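Local atomic coordinates of 16.4 kDa salivary peptide (Culex quinquefasciatus, PDB entry 7KC8), a protein that is a mosquito salivary protein of unknown function with a ricin-type beta-trefoil fold that may bind sugars. Residues K11-I19 with C106-H114. Residues are numbered along the deposited sequence; the frame is centred on the assembly and turned at random.
Sequences KFVNNAKHI and CLVISGSDH
The ring of Phe12 lies with one face against the backbone of Val108 and Ile109; Ile109 N sits 3.5 Å above the ring plane, over its centre, with Val108 C beside it. At the ring's edge, in plane, is CG of Asn15. The rings of Phe12 and Trp128 also pack edge-to-face (T-shaped). With CG anti to the backbone N (chi1 -158°), Phe12 reaches across to strand 105-109, while the Ile109 side chain runs antiparallel alongside, its CB 3.9 Å from Phe12 CD2. The Asn15 amide gives a weak, bent hydrogen bond from ND2 to Ile109 O (2.6 Å, 126° at the hydrogen). Ile109 CD1 is wedged against strand 17-21, 3.4 Å from Lys17 O and 3.8 Å from Lys17 CB. Deeper in, Ile19 CD1 and Leu107 CD2 meet tip to tip at 4.1 Å. At the outer end, Lys17 bends at chi2; its NZ pairs chiefly with Asp36 and makes a long salt bridge to Asp113 OD1 (3.9 Å). The 11-19 hairpin, closed by a G1 beta bulge in which Ala16 and Lys17 both face Phe12, thus packs against the end of strand 105-109 and the type I turn that follows it, Ser110 to Asp113, joining hairpins distant in sequence within the beta-trefoil.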
# COMPACT_ATOMS: atom_id res chain seq x y z
N LYS A 11 1.63 -6.01 -6.22
CA LYS A 11 1.99 -5.72 -7.63
C LYS A 11 0.83 -5.06 -8.37
O LYS A 11 -0.23 -5.62 -8.42
CB LYS A 11 2.52 -7.01 -8.26
CG LYS A 11 3.16 -6.88 -9.63
CD LYS A 11 2.79 -8.04 -10.51
CE LYS A 11 3.73 -8.27 -11.67
NZ LYS A 11 4.35 -9.61 -11.61
N PHE A 12 1.06 -3.86 -8.87
CA PHE A 12 0.07 -3.15 -9.69
C PHE A 12 0.06 -3.81 -11.07
O PHE A 12 1.07 -3.86 -11.74
CB PHE A 12 0.41 -1.66 -9.74
CG PHE A 12 -0.73 -0.75 -10.07
CD1 PHE A 12 -1.87 -0.72 -9.29
CD2 PHE A 12 -0.65 0.11 -11.14
CE1 PHE A 12 -2.91 0.13 -9.59
CE2 PHE A 12 -1.70 0.96 -11.44
CZ PHE A 12 -2.83 0.97 -10.67
N VAL A 13 -1.10 -4.34 -11.44
CA VAL A 13 -1.30 -5.11 -12.70
C VAL A 13 -0.94 -4.30 -13.94
O VAL A 13 -0.17 -4.80 -14.74
CB VAL A 13 -2.76 -5.60 -12.78
CG1 VAL A 13 -3.11 -6.10 -14.16
CG2 VAL A 13 -3.04 -6.66 -11.76
N ASN A 14 -1.45 -3.10 -14.06
CA ASN A 14 -1.28 -2.37 -15.32
C ASN A 14 0.17 -2.00 -15.59
O ASN A 14 0.53 -1.83 -16.76
CB ASN A 14 -2.13 -1.10 -15.34
CG ASN A 14 -3.62 -1.37 -15.16
OD1 ASN A 14 -4.10 -2.49 -15.36
ND2 ASN A 14 -4.36 -0.33 -14.79
N ASN A 15 1.00 -1.90 -14.55
CA ASN A 15 2.40 -1.46 -14.62
C ASN A 15 3.41 -2.56 -14.39
O ASN A 15 4.59 -2.35 -14.68
CB ASN A 15 2.69 -0.40 -13.54
CG ASN A 15 1.83 0.80 -13.66
OD1 ASN A 15 1.11 0.97 -14.64
ND2 ASN A 15 1.91 1.68 -12.66
N ALA A 16 3.01 -3.68 -13.79
CA ALA A 16 3.92 -4.72 -13.32
C ALA A 16 4.90 -4.19 -12.27
O ALA A 16 6.03 -4.68 -12.15
CB ALA A 16 4.68 -5.35 -14.49
N LYS A 17 4.47 -3.20 -11.49
CA LYS A 17 5.32 -2.57 -10.48
C LYS A 17 4.89 -3.00 -9.08
O LYS A 17 3.70 -2.93 -8.74
CB LYS A 17 5.27 -1.05 -10.59
CG LYS A 17 5.92 -0.49 -11.85
CD LYS A 17 7.43 -0.74 -11.88
CE LYS A 17 8.10 0.09 -12.98
NZ LYS A 17 9.57 0.19 -12.79
N HIS A 18 5.87 -3.37 -8.28
CA HIS A 18 5.63 -3.66 -6.86
C HIS A 18 5.86 -2.37 -6.07
O HIS A 18 6.52 -1.50 -6.56
CB HIS A 18 6.59 -4.70 -6.33
CG HIS A 18 6.42 -6.06 -6.90
ND1 HIS A 18 5.96 -7.09 -6.18
CD2 HIS A 18 6.71 -6.55 -8.11
CE1 HIS A 18 5.95 -8.16 -6.92
NE2 HIS A 18 6.39 -7.85 -8.09
N ILE A 19 5.25 -2.25 -4.92
CA ILE A 19 5.53 -1.14 -4.01
C ILE A 19 6.88 -1.38 -3.36
O ILE A 19 7.03 -2.30 -2.55
CB ILE A 19 4.43 -1.00 -2.94
CG1 ILE A 19 3.06 -0.74 -3.56
CG2 ILE A 19 4.77 0.13 -1.99
CD1 ILE A 19 1.96 -0.73 -2.51
N CYS A 106 -8.38 5.54 -4.62
CA CYS A 106 -7.78 4.24 -4.97
C CYS A 106 -6.26 4.26 -4.84
O CYS A 106 -5.65 5.22 -5.23
CB CYS A 106 -8.13 3.84 -6.39
SG CYS A 106 -9.87 4.13 -6.79
N LEU A 107 -5.71 3.20 -4.28
CA LEU A 107 -4.25 3.09 -4.30
C LEU A 107 -3.86 2.66 -5.71
O LEU A 107 -4.49 1.78 -6.29
CB LEU A 107 -3.76 2.11 -3.25
CG LEU A 107 -2.25 2.07 -3.18
CD1 LEU A 107 -1.71 3.32 -2.53
CD2 LEU A 107 -1.80 0.83 -2.46
N VAL A 108 -2.79 3.25 -6.19
CA VAL A 108 -2.35 3.05 -7.59
C VAL A 108 -0.86 3.34 -7.68
O VAL A 108 -0.33 4.02 -6.83
CB VAL A 108 -3.18 4.06 -8.39
CG1 VAL A 108 -2.36 5.12 -9.09
CG2 VAL A 108 -4.25 3.44 -9.25
N ILE A 109 -0.20 2.74 -8.66
CA ILE A 109 1.19 3.13 -9.01
C ILE A 109 1.08 3.89 -10.33
O ILE A 109 0.55 3.35 -11.26
CB ILE A 109 2.15 1.93 -9.06
CG1 ILE A 109 2.27 1.28 -7.69
CG2 ILE A 109 3.49 2.37 -9.58
CD1 ILE A 109 3.30 0.21 -7.63
N SER A 110 1.56 5.11 -10.38
CA SER A 110 1.39 5.97 -11.54
C SER A 110 2.34 5.58 -12.67
O SER A 110 3.26 4.77 -12.51
CB SER A 110 1.63 7.43 -11.18
OG SER A 110 3.00 7.75 -11.32
N GLY A 111 2.11 6.19 -13.84
CA GLY A 111 2.98 5.96 -14.98
C GLY A 111 4.42 6.34 -14.72
O GLY A 111 5.34 5.71 -15.26
N SER A 112 4.65 7.35 -13.88
CA SER A 112 6.00 7.76 -13.48
C SER A 112 6.48 7.08 -12.19
O SER A 112 7.41 7.59 -11.55
CB SER A 112 6.04 9.28 -13.32
OG SER A 112 5.11 9.71 -12.34
N ASP A 113 5.86 5.97 -11.78
CA ASP A 113 6.24 5.13 -10.64
C ASP A 113 5.89 5.73 -9.28
O ASP A 113 6.33 5.19 -8.26
CB ASP A 113 7.73 4.79 -10.66
CG ASP A 113 8.18 4.16 -11.97
OD1 ASP A 113 7.39 3.42 -12.59
OD2 ASP A 113 9.33 4.41 -12.37
N HIS A 114 5.13 6.82 -9.22
CA HIS A 114 4.66 7.35 -7.95
C HIS A 114 3.62 6.42 -7.33
O HIS A 114 2.80 5.82 -8.04
CB HIS A 114 4.04 8.73 -8.14
CG HIS A 114 5.04 9.81 -8.42
ND1 HIS A 114 5.54 10.05 -9.68
CD2 HIS A 114 5.63 10.71 -7.60
CE1 HIS A 114 6.40 11.05 -9.63
NE2 HIS A 114 6.48 11.47 -8.38